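Local coordinates for MamA (Candidatus Magnetobacterium bavaricum, PDB 3VTX), which is a tetratricopeptide-repeat (TPR) protein, an all-helical solenoid of a kind that commonly serves as a scaffold for interactions between proteins, at residues 14-19 and 46-51; 29-34 and 39-44; 57-62 and 81-86; 109-114 and 144-149. All coordinates share one frame; numbering follows the deposited sequence. Where two conformers were deposited one is given.

Contact 1 of 4, residues 14-19 and 46-51; sequences KKRTKG and GKTYMD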
loop_
_atom_site.group_PDB
_atom_site.type_symbol
_atom_site.label_atom_id
_atom_site.label_comp_id
_atom_site.label_asym_id
_atom_site.label_seq_id
_atom_site.Cartn_x
_atom_site.Cartn_y
_atom_site.Cartn_z
ATOM N N LYS A 14 -21.052 9.728 -2.906
ATOM C CA LYS A 14 -21.903 9.196 -3.975
ATOM C C LYS A 14 -21.255 9.506 -5.353
ATOM O O LYS A 14 -21.316 8.724 -6.271
ATOM C CB LYS A 14 -23.274 9.863 -3.938
ATOM C CG LYS A 14 -24.316 9.206 -3.037
ATOM C CD LYS A 14 -25.404 10.204 -2.635
ATOM C CE LYS A 14 -26.191 10.767 -3.831
ATOM N NZ LYS A 14 -27.592 11.176 -3.361
ATOM N N LYS A 15 -20.668 10.686 -5.466
ATOM C CA LYS A 15 -19.896 10.991 -6.698
ATOM C C LYS A 15 -18.694 10.107 -6.881
ATOM O O LYS A 15 -18.451 9.624 -7.972
ATOM C CB LYS A 15 -19.565 12.476 -6.729
ATOM C CG LYS A 15 -20.761 13.336 -7.115
ATOM C CD LYS A 15 -20.464 14.822 -7.276
ATOM C CE LYS A 15 -21.715 15.684 -7.543
ATOM N NZ LYS A 15 -21.359 17.107 -7.930
ATOM N N ARG A 16 -17.940 9.842 -5.817
ATOM C CA ARG A 16 -16.837 8.979 -5.903
ATOM C C ARG A 16 -17.302 7.549 -6.389
ATOM O O ARG A 16 -16.727 6.940 -7.306
ATOM C CB ARG A 16 -16.151 8.908 -4.540
ATOM C CG ARG A 16 -14.852 8.122 -4.582
ATOM C CD ARG A 16 -14.241 8.067 -3.213
ATOM N NE ARG A 16 -13.125 7.172 -3.258
ATOM C CZ ARG A 16 -12.650 6.509 -2.231
ATOM N NH1 ARG A 16 -11.655 5.691 -2.435
ATOM N NH2 ARG A 16 -13.214 6.605 -1.030
ATOM N N THR A 17 -18.391 7.077 -5.806
ATOM C CA THR A 17 -18.870 5.710 -6.155
ATOM C C THR A 17 -19.183 5.593 -7.664
ATOM O O THR A 17 -18.780 4.628 -8.346
ATOM C CB THR A 17 -20.059 5.369 -5.257
ATOM O OG1 THR A 17 -19.548 5.219 -3.925
ATOM C CG2 THR A 17 -20.757 4.088 -5.709
ATOM N N LYS A 18 -19.759 6.664 -8.176
ATOM C CA LYS A 18 -20.120 6.876 -9.576
ATOM C C LYS A 18 -18.932 7.153 -10.530
ATOM O O LYS A 18 -19.086 7.106 -11.754
ATOM C CB LYS A 18 -21.123 8.048 -9.530
ATOM C CG LYS A 18 -21.856 8.473 -10.769
ATOM C CD LYS A 18 -23.070 9.313 -10.351
ATOM C CE LYS A 18 -23.816 9.862 -11.555
ATOM N NZ LYS A 18 -25.235 10.194 -11.216
ATOM N N GLY A 19 -17.732 7.414 -9.999
ATOM C CA GLY A 19 -16.531 7.508 -10.836
ATOM C C GLY A 19 -16.309 8.985 -11.226
ATOM O O GLY A 19 -15.428 9.291 -12.024
ATOM N N GLY A 46 -7.874 12.111 0.350
ATOM C CA GLY A 46 -6.618 11.395 0.046
ATOM C C GLY A 46 -6.883 10.164 -0.795
ATOM O O GLY A 46 -6.212 9.919 -1.789
ATOM N N LYS A 47 -7.843 9.337 -0.370
ATOM C CA LYS A 47 -8.135 8.111 -1.109
ATOM C C LYS A 47 -8.627 8.369 -2.548
ATOM O O LYS A 47 -8.336 7.557 -3.453
ATOM C CB LYS A 47 -9.154 7.293 -0.369
ATOM C CG LYS A 47 -8.703 6.631 0.869
ATOM C CD LYS A 47 -9.837 5.907 1.549
ATOM C CE LYS A 47 -9.305 5.091 2.728
ATOM N NZ LYS A 47 -10.437 4.419 3.521
ATOM N N THR A 48 -9.392 9.449 -2.724
ATOM C CA THR A 48 -9.910 9.832 -4.028
ATOM C C THR A 48 -8.747 10.196 -4.962
ATOM O O THR A 48 -8.744 9.762 -6.095
ATOM C CB THR A 48 -10.914 10.921 -3.966
ATOM O OG1 THR A 48 -11.972 10.551 -3.051
ATOM C CG2 THR A 48 -11.501 11.255 -5.349
ATOM N N TYR A 49 -7.785 10.968 -4.465
ATOM C CA TYR A 49 -6.653 11.287 -5.268
ATOM C C TYR A 49 -5.845 10.023 -5.575
ATOM O O TYR A 49 -5.270 9.899 -6.632
ATOM C CB TYR A 49 -5.806 12.399 -4.604
ATOM C CG TYR A 49 -6.289 13.818 -4.864
ATOM C CD1 TYR A 49 -6.354 14.324 -6.178
ATOM C CD2 TYR A 49 -6.617 14.666 -3.811
ATOM C CE1 TYR A 49 -6.661 15.629 -6.438
ATOM C CE2 TYR A 49 -7.015 15.986 -4.066
ATOM C CZ TYR A 49 -7.051 16.446 -5.381
ATOM O OH TYR A 49 -7.393 17.749 -5.597
ATOM N N MET A 50 -5.765 9.062 -4.656
ATOM C CA MET A 50 -5.033 7.811 -4.954
ATOM C C MET A 50 -5.762 7.042 -6.049
ATOM O O MET A 50 -5.088 6.485 -6.910
ATOM C CB MET A 50 -4.874 6.942 -3.706
ATOM C CG MET A 50 -3.999 7.548 -2.626
ATOM S SD MET A 50 -2.311 7.903 -3.090
ATOM C CE MET A 50 -1.614 6.169 -3.114
ATOM N N ASP A 51 -7.086 7.069 -6.039
ATOM C CA ASP A 51 -7.927 6.380 -7.034
ATOM C C ASP A 51 -7.605 6.840 -8.458
ATOM O O ASP A 51 -7.625 6.055 -9.423
ATOM C CB ASP A 51 -9.421 6.586 -6.766
ATOM C CG ASP A 51 -9.999 5.724 -5.628
ATOM O OD1 ASP A 51 -9.381 4.727 -5.205
ATOM O OD2 ASP A 51 -11.114 6.130 -5.201
#

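Contact 2 of 4, residues 29-34 and 39-44; sequences KKVLKA and VETLLK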
loop_
_atom_site.group_PDB
_atom_site.type_symbol
_atom_site.label_atom_id
_atom_site.label_comp_id
_atom_site.label_asym_id
_atom_site.label_seq_id
_atom_site.Cartn_x
_atom_site.Cartn_y
_atom_site.Cartn_z
ATOM N N LYS A 29 -13.543 19.093 -0.696
ATOM C CA LYS A 29 -12.883 20.338 -0.504
ATOM C C LYS A 29 -13.830 21.369 0.165
ATOM O O LYS A 29 -13.352 22.222 0.960
ATOM C CB LYS A 29 -12.264 20.889 -1.749
ATOM C CG LYS A 29 -10.970 20.176 -2.230
ATOM C CD LYS A 29 -10.412 20.735 -3.482
ATOM C CE LYS A 29 -9.119 20.113 -3.904
ATOM N NZ LYS A 29 -8.687 20.712 -5.197
ATOM N N LYS A 30 -15.103 21.311 -0.212
ATOM C CA LYS A 30 -16.117 22.235 0.342
ATOM C C LYS A 30 -16.269 21.905 1.861
ATOM O O LYS A 30 -16.233 22.829 2.684
ATOM C CB LYS A 30 -17.407 22.089 -0.399
ATOM C CG LYS A 30 -18.539 23.073 0.168
ATOM C CD LYS A 30 -19.532 23.536 -0.881
ATOM C CE LYS A 30 -20.347 24.784 -0.379
ATOM N NZ LYS A 30 -19.375 25.866 0.064
ATOM N N VAL A 31 -16.327 20.623 2.201
ATOM C CA VAL A 31 -16.337 20.192 3.614
ATOM C C VAL A 31 -15.169 20.811 4.369
ATOM O O VAL A 31 -15.328 21.376 5.471
ATOM C CB VAL A 31 -16.342 18.713 3.762
ATOM C CG1 VAL A 31 -16.148 18.307 5.273
ATOM C CG2 VAL A 31 -17.555 18.085 3.200
ATOM N N LEU A 32 -13.967 20.718 3.773
ATOM C CA LEU A 32 -12.729 21.104 4.406
ATOM C C LEU A 32 -12.533 22.604 4.476
ATOM O O LEU A 32 -11.769 23.069 5.319
ATOM C CB LEU A 32 -11.535 20.421 3.710
ATOM C CG LEU A 32 -11.499 18.908 3.903
ATOM C CD1 LEU A 32 -10.419 18.201 2.972
ATOM C CD2 LEU A 32 -11.188 18.494 5.401
ATOM N N LYS A 33 -13.218 23.359 3.612
ATOM C CA LYS A 33 -13.189 24.836 3.667
ATOM C C LYS A 33 -13.786 25.299 5.010
ATOM O O LYS A 33 -13.249 26.199 5.630
ATOM C CB LYS A 33 -14.025 25.507 2.539
ATOM C CG LYS A 33 -13.554 25.409 1.086
ATOM C CD LYS A 33 -14.688 26.038 0.169
ATOM C CE LYS A 33 -14.486 25.973 -1.359
ATOM N NZ LYS A 33 -14.155 24.632 -1.990
ATOM N N ALA A 34 -14.880 24.646 5.403
ATOM C CA ALA A 34 -15.691 24.954 6.569
ATOM C C ALA A 34 -15.176 24.286 7.831
ATOM O O ALA A 34 -15.289 24.860 8.938
ATOM C CB ALA A 34 -17.184 24.506 6.290
ATOM N N VAL A 39 -11.110 14.797 9.965
ATOM C CA VAL A 39 -10.212 13.702 9.590
ATOM C C VAL A 39 -10.883 12.715 8.657
ATOM O O VAL A 39 -10.219 12.199 7.748
ATOM C CB VAL A 39 -9.570 12.994 10.822
ATOM C CG1 VAL A 39 -8.606 13.974 11.544
ATOM C CG2 VAL A 39 -10.621 12.451 11.741
ATOM N N GLU A 40 -12.190 12.475 8.803
ATOM C CA GLU A 40 -12.861 11.477 7.958
ATOM C C GLU A 40 -12.790 11.936 6.465
ATOM O O GLU A 40 -12.515 11.111 5.536
ATOM C CB GLU A 40 -14.323 11.366 8.327
ATOM C CG GLU A 40 -15.076 10.416 7.503
ATOM C CD GLU A 40 -16.440 10.022 8.041
ATOM O OE1 GLU A 40 -16.938 10.727 8.944
ATOM O OE2 GLU A 40 -16.983 9.004 7.531
ATOM N N THR A 41 -13.015 13.236 6.285
ATOM C CA THR A 41 -12.912 13.902 4.960
ATOM C C THR A 41 -11.502 13.960 4.414
ATOM O O THR A 41 -11.305 13.707 3.224
ATOM C CB THR A 41 -13.605 15.254 4.950
ATOM O OG1 THR A 41 -14.956 15.004 5.360
ATOM C CG2 THR A 41 -13.688 15.927 3.459
ATOM N N LEU A 42 -10.539 14.246 5.258
ATOM C CA LEU A 42 -9.135 14.239 4.836
ATOM C C LEU A 42 -8.736 12.880 4.294
ATOM O O LEU A 42 -8.115 12.806 3.210
ATOM C CB LEU A 42 -8.207 14.694 5.951
ATOM C CG LEU A 42 -8.174 16.166 6.232
ATOM C CD1 LEU A 42 -7.492 16.480 7.616
ATOM C CD2 LEU A 42 -7.535 17.036 5.109
ATOM N N LEU A 43 -9.163 11.801 4.934
ATOM C CA LEU A 43 -8.807 10.460 4.485
ATOM C C LEU A 43 -9.534 10.146 3.182
ATOM O O LEU A 43 -8.984 9.576 2.281
ATOM C CB LEU A 43 -9.157 9.428 5.561
ATOM C CG LEU A 43 -8.764 8.022 5.189
ATOM C CD1 LEU A 43 -7.266 7.870 4.824
ATOM C CD2 LEU A 43 -9.142 7.093 6.413
ATOM N N LYS A 44 -10.808 10.508 3.081
ATOM C CA LYS A 44 -11.540 10.267 1.862
ATOM C C LYS A 44 -10.991 11.064 0.691
ATOM O O LYS A 44 -10.898 10.460 -0.429
ATOM C CB LYS A 44 -13.045 10.586 2.014
ATOM C CG LYS A 44 -13.811 9.479 2.755
ATOM C CD LYS A 44 -15.188 10.018 3.209
ATOM C CE LYS A 44 -16.053 8.827 3.771
ATOM N NZ LYS A 44 -17.404 9.327 4.034
#

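Contact 3 of 4, residues 57-62 and 81-86; sequences DAIESL and SANFMI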
loop_
_atom_site.group_PDB
_atom_site.type_symbol
_atom_site.label_atom_id
_atom_site.label_comp_id
_atom_site.label_asym_id
_atom_site.label_seq_id
_atom_site.Cartn_x
_atom_site.Cartn_y
_atom_site.Cartn_z
ATOM N N ASP A 57 -0.995 14.810 -4.646
ATOM C CA ASP A 57 -2.174 15.488 -4.072
ATOM C C ASP A 57 -2.722 14.744 -2.870
ATOM O O ASP A 57 -3.153 15.335 -1.893
ATOM C CB ASP A 57 -3.214 15.687 -5.196
ATOM C CG ASP A 57 -2.881 16.855 -6.101
ATOM O OD1 ASP A 57 -2.835 17.993 -5.610
ATOM O OD2 ASP A 57 -2.621 16.620 -7.282
ATOM N N ALA A 58 -2.739 13.403 -2.937
ATOM C CA ALA A 58 -3.189 12.642 -1.820
ATOM C C ALA A 58 -2.389 12.955 -0.568
ATOM O O ALA A 58 -2.964 13.124 0.519
ATOM C CB ALA A 58 -3.177 11.108 -2.154
ATOM N N ILE A 59 -1.084 12.995 -0.711
ATOM C CA ILE A 59 -0.161 13.219 0.417
ATOM C C ILE A 59 -0.464 14.573 1.116
ATOM O O ILE A 59 -0.389 14.684 2.353
ATOM C CB ILE A 59 1.317 13.134 -0.086
ATOM C CG1 ILE A 59 1.685 11.680 -0.408
ATOM C CG2 ILE A 59 2.335 13.748 1.000
ATOM C CD1 ILE A 59 3.004 11.618 -1.220
ATOM N N GLU A 60 -0.898 15.590 0.359
ATOM C CA GLU A 60 -1.250 16.863 0.978
ATOM C C GLU A 60 -2.327 16.660 2.036
ATOM O O GLU A 60 -2.203 17.201 3.143
ATOM C CB GLU A 60 -1.715 17.906 -0.089
ATOM C CG GLU A 60 -0.590 18.159 -1.148
ATOM C CD GLU A 60 -0.942 19.185 -2.264
ATOM O OE1 GLU A 60 -2.094 19.619 -2.351
ATOM O OE2 GLU A 60 -0.041 19.540 -3.104
ATOM N N SER A 61 -3.368 15.858 1.760
ATOM C CA SER A 61 -4.413 15.552 2.722
ATOM C C SER A 61 -3.979 14.570 3.802
ATOM O O SER A 61 -4.370 14.691 4.937
ATOM C CB SER A 61 -5.722 15.053 2.118
ATOM O OG SER A 61 -6.355 16.125 1.450
ATOM N N LEU A 62 -3.252 13.543 3.416
ATOM C CA LEU A 62 -2.850 12.501 4.345
ATOM C C LEU A 62 -1.841 13.117 5.352
ATOM O O LEU A 62 -1.838 12.704 6.536
ATOM C CB LEU A 62 -2.176 11.341 3.586
ATOM C CG LEU A 62 -3.166 10.564 2.698
ATOM C CD1 LEU A 62 -2.406 9.705 1.621
ATOM C CD2 LEU A 62 -3.968 9.675 3.567
ATOM N N SER A 81 2.753 4.307 1.124
ATOM C CA SER A 81 2.613 3.864 -0.287
ATOM C C SER A 81 2.738 5.022 -1.281
ATOM O O SER A 81 3.441 4.934 -2.299
ATOM C CB SER A 81 1.303 3.079 -0.503
ATOM O OG SER A 81 1.256 1.871 0.219
ATOM N N ALA A 82 2.075 6.120 -0.982
ATOM C CA ALA A 82 2.129 7.312 -1.825
ATOM C C ALA A 82 3.518 7.915 -1.891
ATOM O O ALA A 82 3.994 8.392 -2.949
ATOM C CB ALA A 82 1.119 8.383 -1.265
ATOM N N ASN A 83 4.178 7.949 -0.739
ATOM C CA ASN A 83 5.540 8.472 -0.657
ATOM C C ASN A 83 6.468 7.635 -1.512
ATOM O O ASN A 83 7.347 8.183 -2.193
ATOM C CB ASN A 83 5.941 8.536 0.830
ATOM C CG ASN A 83 5.498 9.822 1.492
ATOM O OD1 ASN A 83 5.770 10.911 0.964
ATOM N ND2 ASN A 83 5.154 9.699 2.750
ATOM N N PHE A 84 6.278 6.321 -1.539
ATOM C CA PHE A 84 7.103 5.475 -2.431
ATOM C C PHE A 84 6.809 5.856 -3.891
ATOM O O PHE A 84 7.717 5.958 -4.704
ATOM C CB PHE A 84 6.804 4.037 -2.183
ATOM C CG PHE A 84 7.622 3.027 -2.956
ATOM C CD1 PHE A 84 8.987 3.182 -3.166
ATOM C CD2 PHE A 84 7.015 1.817 -3.330
ATOM C CE1 PHE A 84 9.687 2.195 -3.787
ATOM C CE2 PHE A 84 7.762 0.847 -3.987
ATOM C CZ PHE A 84 9.069 1.048 -4.183
ATOM N N MET A 85 5.542 6.118 -4.221
ATOM C CA MET A 85 5.184 6.493 -5.603
ATOM C C MET A 85 5.844 7.784 -6.046
ATOM O O MET A 85 6.094 7.961 -7.253
ATOM C CB MET A 85 3.659 6.599 -5.783
ATOM C CG MET A 85 2.950 5.274 -5.631
ATOM S SD MET A 85 1.196 5.510 -5.724
ATOM C CE MET A 85 0.568 4.144 -4.741
ATOM N N ILE A 86 6.089 8.695 -5.156
ATOM C CA ILE A 86 6.653 9.992 -5.484
ATOM C C ILE A 86 8.168 10.069 -5.182
ATOM O O ILE A 86 8.750 11.157 -5.192
ATOM C CB ILE A 86 5.910 11.144 -4.827
ATOM C CG1 ILE A 86 6.114 11.208 -3.326
ATOM C CG2 ILE A 86 4.400 11.175 -5.279
ATOM C CD1 ILE A 86 5.964 12.674 -2.759
#

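Contact 4 of 4, residues 109-114 and 144-149; sequences AYYKLG and YQSIGL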
loop_
_atom_site.group_PDB
_atom_site.type_symbol
_atom_site.label_atom_id
_atom_site.label_comp_id
_atom_site.label_asym_id
_atom_site.label_seq_id
_atom_site.Cartn_x
_atom_site.Cartn_y
_atom_site.Cartn_z
ATOM N N ALA A 109 1.321 -3.706 4.281
ATOM C CA ALA A 109 2.325 -2.796 4.739
ATOM C C ALA A 109 3.678 -3.424 4.786
ATOM O O ALA A 109 4.658 -2.761 4.411
ATOM C CB ALA A 109 1.936 -2.237 6.145
ATOM N N TYR A 110 3.785 -4.667 5.265
ATOM C CA TYR A 110 5.079 -5.311 5.326
ATOM C C TYR A 110 5.571 -5.526 3.868
ATOM O O TYR A 110 6.767 -5.364 3.602
ATOM C CB TYR A 110 5.053 -6.667 5.951
ATOM C CG TYR A 110 4.999 -6.659 7.472
ATOM C CD1 TYR A 110 3.826 -6.959 8.106
ATOM C CD2 TYR A 110 6.108 -6.350 8.223
ATOM C CE1 TYR A 110 3.777 -6.981 9.513
ATOM C CE2 TYR A 110 6.062 -6.359 9.654
ATOM C CZ TYR A 110 4.860 -6.665 10.250
ATOM O OH TYR A 110 4.787 -6.755 11.680
ATOM N N TYR A 111 4.670 -5.924 2.968
ATOM C CA TYR A 111 5.062 -6.180 1.555
ATOM C C TYR A 111 5.576 -4.891 0.907
ATOM O O TYR A 111 6.688 -4.856 0.369
ATOM C CB TYR A 111 3.994 -6.843 0.725
ATOM C CG TYR A 111 4.479 -7.310 -0.616
ATOM C CD1 TYR A 111 5.548 -8.178 -0.669
ATOM C CD2 TYR A 111 3.973 -6.821 -1.772
ATOM C CE1 TYR A 111 6.072 -8.598 -1.902
ATOM C CE2 TYR A 111 4.505 -7.218 -3.022
ATOM C CZ TYR A 111 5.541 -8.109 -3.041
ATOM O OH TYR A 111 6.032 -8.494 -4.281
ATOM N N LYS A 112 4.831 -3.820 1.060
ATOM C CA LYS A 112 5.268 -2.523 0.525
ATOM C C LYS A 112 6.602 -2.083 1.126
ATOM O O LYS A 112 7.499 -1.547 0.404
ATOM C CB LYS A 112 4.206 -1.413 0.744
ATOM C CG LYS A 112 2.964 -1.453 -0.148
ATOM C CD LYS A 112 3.107 -0.971 -1.613
ATOM C CE LYS A 112 1.778 -0.307 -2.095
ATOM N NZ LYS A 112 1.845 0.035 -3.553
ATOM N N LEU A 113 6.796 -2.278 2.442
ATOM C CA LEU A 113 8.015 -1.900 3.125
ATOM C C LEU A 113 9.167 -2.671 2.551
ATOM O O LEU A 113 10.224 -2.121 2.279
ATOM C CB LEU A 113 7.893 -2.188 4.666
ATOM C CG LEU A 113 9.159 -1.864 5.403
ATOM C CD1 LEU A 113 9.495 -0.296 5.430
ATOM C CD2 LEU A 113 8.957 -2.410 6.881
ATOM N N GLY A 114 8.928 -3.940 2.294
ATOM C CA GLY A 114 9.937 -4.760 1.653
ATOM C C GLY A 114 10.309 -4.283 0.233
ATOM O O GLY A 114 11.519 -4.201 -0.117
ATOM N N TYR A 144 7.245 -14.638 -2.386
ATOM C CA TYR A 144 8.386 -15.612 -2.661
ATOM C C TYR A 144 9.244 -15.162 -3.823
ATOM O O TYR A 144 10.486 -15.177 -3.733
ATOM C CB TYR A 144 7.858 -16.981 -3.005
ATOM C CG TYR A 144 7.049 -17.553 -1.850
ATOM C CD1 TYR A 144 7.638 -18.368 -0.921
ATOM C CD2 TYR A 144 5.697 -17.287 -1.732
ATOM C CE1 TYR A 144 6.862 -18.852 0.173
ATOM C CE2 TYR A 144 4.933 -17.827 -0.690
ATOM C CZ TYR A 144 5.506 -18.566 0.234
ATOM O OH TYR A 144 4.721 -19.091 1.253
ATOM N N GLN A 145 8.626 -14.623 -4.894
ATOM C CA GLN A 145 9.403 -14.115 -6.013
ATOM C C GLN A 145 10.292 -12.945 -5.540
ATOM O O GLN A 145 11.447 -12.861 -5.903
ATOM C CB GLN A 145 8.477 -13.679 -7.158
ATOM C CG GLN A 145 7.659 -14.756 -7.770
ATOM C CD GLN A 145 6.641 -14.154 -8.755
ATOM O OE1 GLN A 145 7.071 -13.545 -9.772
ATOM N NE2 GLN A 145 5.348 -14.118 -8.402
ATOM N N SER A 146 9.695 -12.045 -4.794
ATOM C CA SER A 146 10.384 -10.829 -4.280
ATOM C C SER A 146 11.557 -11.208 -3.380
ATOM O O SER A 146 12.656 -10.577 -3.471
ATOM C CB SER A 146 9.420 -9.878 -3.576
ATOM O OG SER A 146 8.495 -9.353 -4.493
ATOM N N ILE A 147 11.382 -12.249 -2.535
ATOM C CA ILE A 147 12.508 -12.795 -1.776
ATOM C C ILE A 147 13.625 -13.267 -2.687
ATOM O O ILE A 147 14.789 -12.921 -2.486
ATOM C CB ILE A 147 12.129 -13.856 -0.740
ATOM C CG1 ILE A 147 11.226 -13.208 0.324
ATOM C CG2 ILE A 147 13.437 -14.512 -0.175
ATOM C CD1 ILE A 147 10.576 -14.290 1.243
ATOM N N GLY A 148 13.258 -13.976 -3.709
ATOM C CA GLY A 148 14.229 -14.456 -4.714
ATOM C C GLY A 148 15.021 -13.294 -5.297
ATOM O O GLY A 148 16.270 -13.362 -5.438
ATOM N N LEU A 149 14.306 -12.199 -5.623
ATOM C CA LEU A 149 14.988 -11.064 -6.274
ATOM C C LEU A 149 15.981 -10.422 -5.275
ATOM O O LEU A 149 17.093 -10.000 -5.637
ATOM C CB LEU A 149 14.012 -10.066 -6.758
ATOM C CG LEU A 149 14.582 -8.764 -7.415
ATOM C CD1 LEU A 149 15.243 -9.183 -8.739
ATOM C CD2 LEU A 149 13.503 -7.738 -7.687
#

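Contact 1 of 4, residues 14-19 and 46-51
The guanidinium of Arg16 meets the carboxylate of Asp51 edge-on, while the backbone of 46-51 passes over one of its faces. On that face lie Lys47 C and Thr48 N, the latter 4.2 Å above the plane and displaced toward the rim. At the edge, NE and NH1 close side-on on a single oxygen, with Arg16 NE 3.0 Å and Arg16 NH1 2.9 Å from Asp51 OD2. The oxygen lies in the guanidinium plane, but the two flat groups are turned 30° apart: NE meets OD2 nearly along its C-O axis, NH1 from the syn side and out of the carboxylate plane. Arg16 reaches across to the other helix because CG stands anti to its backbone N (chi1 -173°) and the chain stays extended to NE. On the way, Arg16 CD passes 3.4 Å from Thr48 OG1, a hydroxyl hydrogen-bonded to Lys44 O. Arg16 NH1 also rests 3.6 Å from Lys47 CB, whereas the Lys47 amine leads off to a salt bridge with Glu74. Helices 5-18 and 39-51 run nearly parallel here, with short-segment axes 11.7 Å apart, as expected of next-but-one helices in a TPR stack. Two donors converging on OD2 should favour the ionised carboxylate, and gripping one oxygen with both NE and NH1 should limit rotation of the guanidinium.

Contact 2 of 4, residues 29-34 and 39-44
Thr41 and Leu32 face each other where helices 21-34 and 39-51 pack roughly antiparallel as consecutive helices of the TPR solenoid. Their short-segment axes approach to 9.7 Å, and the N-to-C directions differ by 145°. Leu32 and Thr41 also mark the nearest backbone approach, and their side chains slide past each other in opposite directions, Leu32 CG lying 3.7 Å from Thr41 CG2. This methyl is the part of the threonine that enters the interface: a chi1 of -56° turns CG2 to the side of the carbonyl carbon, where it reaches Leu32 and Val31 together, coming within 3.9 Å of Val31 CB. Leu32 spreads its fork over a second partner. Its CD1 lies 3.8 Å from Leu42 CD2, and its CD2 is close to both CG and CD2 of the same leucine, so the two isobutyl groups interlock at an oblique angle. Leu42 does not point straight at the opposing helix; the end of its side chain bends nearer, and it also touches Leu68 of helix 55-68, carrying the apolar layer on to the next helix. From helix 5-18, Met9 touches Thr41 and Tyr8 touches Val31, covering the interface from the preceding side of the stack. The Thr41 hydroxyl, buried with its residue, is satisfied by a hydrogen bond to Asn38 OD1 in the turn between the helices. That same OG1 lies 3.5 Å from the methyl Val31 CG1, a polar atom resting against a carbon.

Contact 3 of 4, residues 57-62 and 81-86
Helices 55-68 and 73-85 are neighbours in the TPR solenoid, and between 57-62 and 81-86 Ile59 carries nearly all of the contact, its side chain reaching Ala82, Asn83 and Ile86. Ile59 and Ala82 are the nearest backbone pair, with Ile59 CA 6.7 Å from Ala82 CA, consistent with the small side chain of Ala82. Ile59 CG1 presses on Ala82 CB at 3.5 Å, tighter than usual van der Waals contact. Further out, Ile59 CD1 meets Ile86 CD1 tip to tip, also at 3.5 Å. Ile86 is the first residue to leave the helical conformation, and its chi1 of 70° sets CG1 in the crowded position between the backbone N and the carbonyl carbon. The Ile59 methyl has a polar neighbour too: Asn83 bends its amide inward and brings OD1 3.6 Å from Ile59 CD1, while the same side chain touches Ala91 and Ala92 of helix 89-102. Leu79 also packs on Ile59, and Leu62 touches both Ile78 and Leu79, extending the apolar seam along helix 73-85. The whole is aliphatic packing between consecutive, tightly apposed helices, as in the stacked helices of a TPR solenoid.

Contact 4 of 4, residues 109-114 and 144-149
Segments 109-114 and 144-149 are helical throughout and run in the same general direction, but they stand well apart, with Tyr111 CA 9.2 Å from Ser146 CA. They belong to helices 107-119 and 141-153, next-but-one neighbours in the TPR stack, and one long side chain reaches across from the first to the second. In Tyr111 a chi1 of -170° swings the ring away from the backbone N, beside the carbonyl carbon, and out from its helix until the phenol reaches the opposite one. Its OH makes a short hydrogen bond to the buried Ser146, 2.6 Å between Tyr111 OH and Ser146 OG, in which either hydroxyl could be the donor. Ser146 comes to the ring edge, near its plane; OG is 3.6 Å from Tyr111 CE1, and Ser146 CB is 4.0 Å from that carbon. Both hydroxyls have second partners on Arg142, one turn earlier in helix 141-153: its NH2 binds Tyr111 OH, while its carbonyl O bonds to Ser146 OG. The ring is further held by an edge-to-face stack with Phe140 and by contact with Tyr130 of helix 123-136. At the phenol oxygen the angle from Tyr111 CZ through OH to Ser146 OG is about 120°, well suited to a phenolic hydrogen bond.

The four contacts follow the superhelix from its N-terminal end. Contacts 1 and 2 share helix 39-51, their centres about 13 Å apart, and contact 2 joins segments that both lie between those of contact 1 in the sequence. Contact 3 follows on helices 55-68 and 73-85, about 15 Å from contact 1 between centres, and the methionines Met50 and Met85 touch there. Contact 4, on helices 107-119 and 141-153, lies across the chain's centre, about 21 Å from contact 3 and 34 Å from contact 2 between centres. Consecutive helix pairs (contacts 2 and 3) and next-but-one pairs (contacts 1 and 4) are both sampled, as expected of a TPR solenoid.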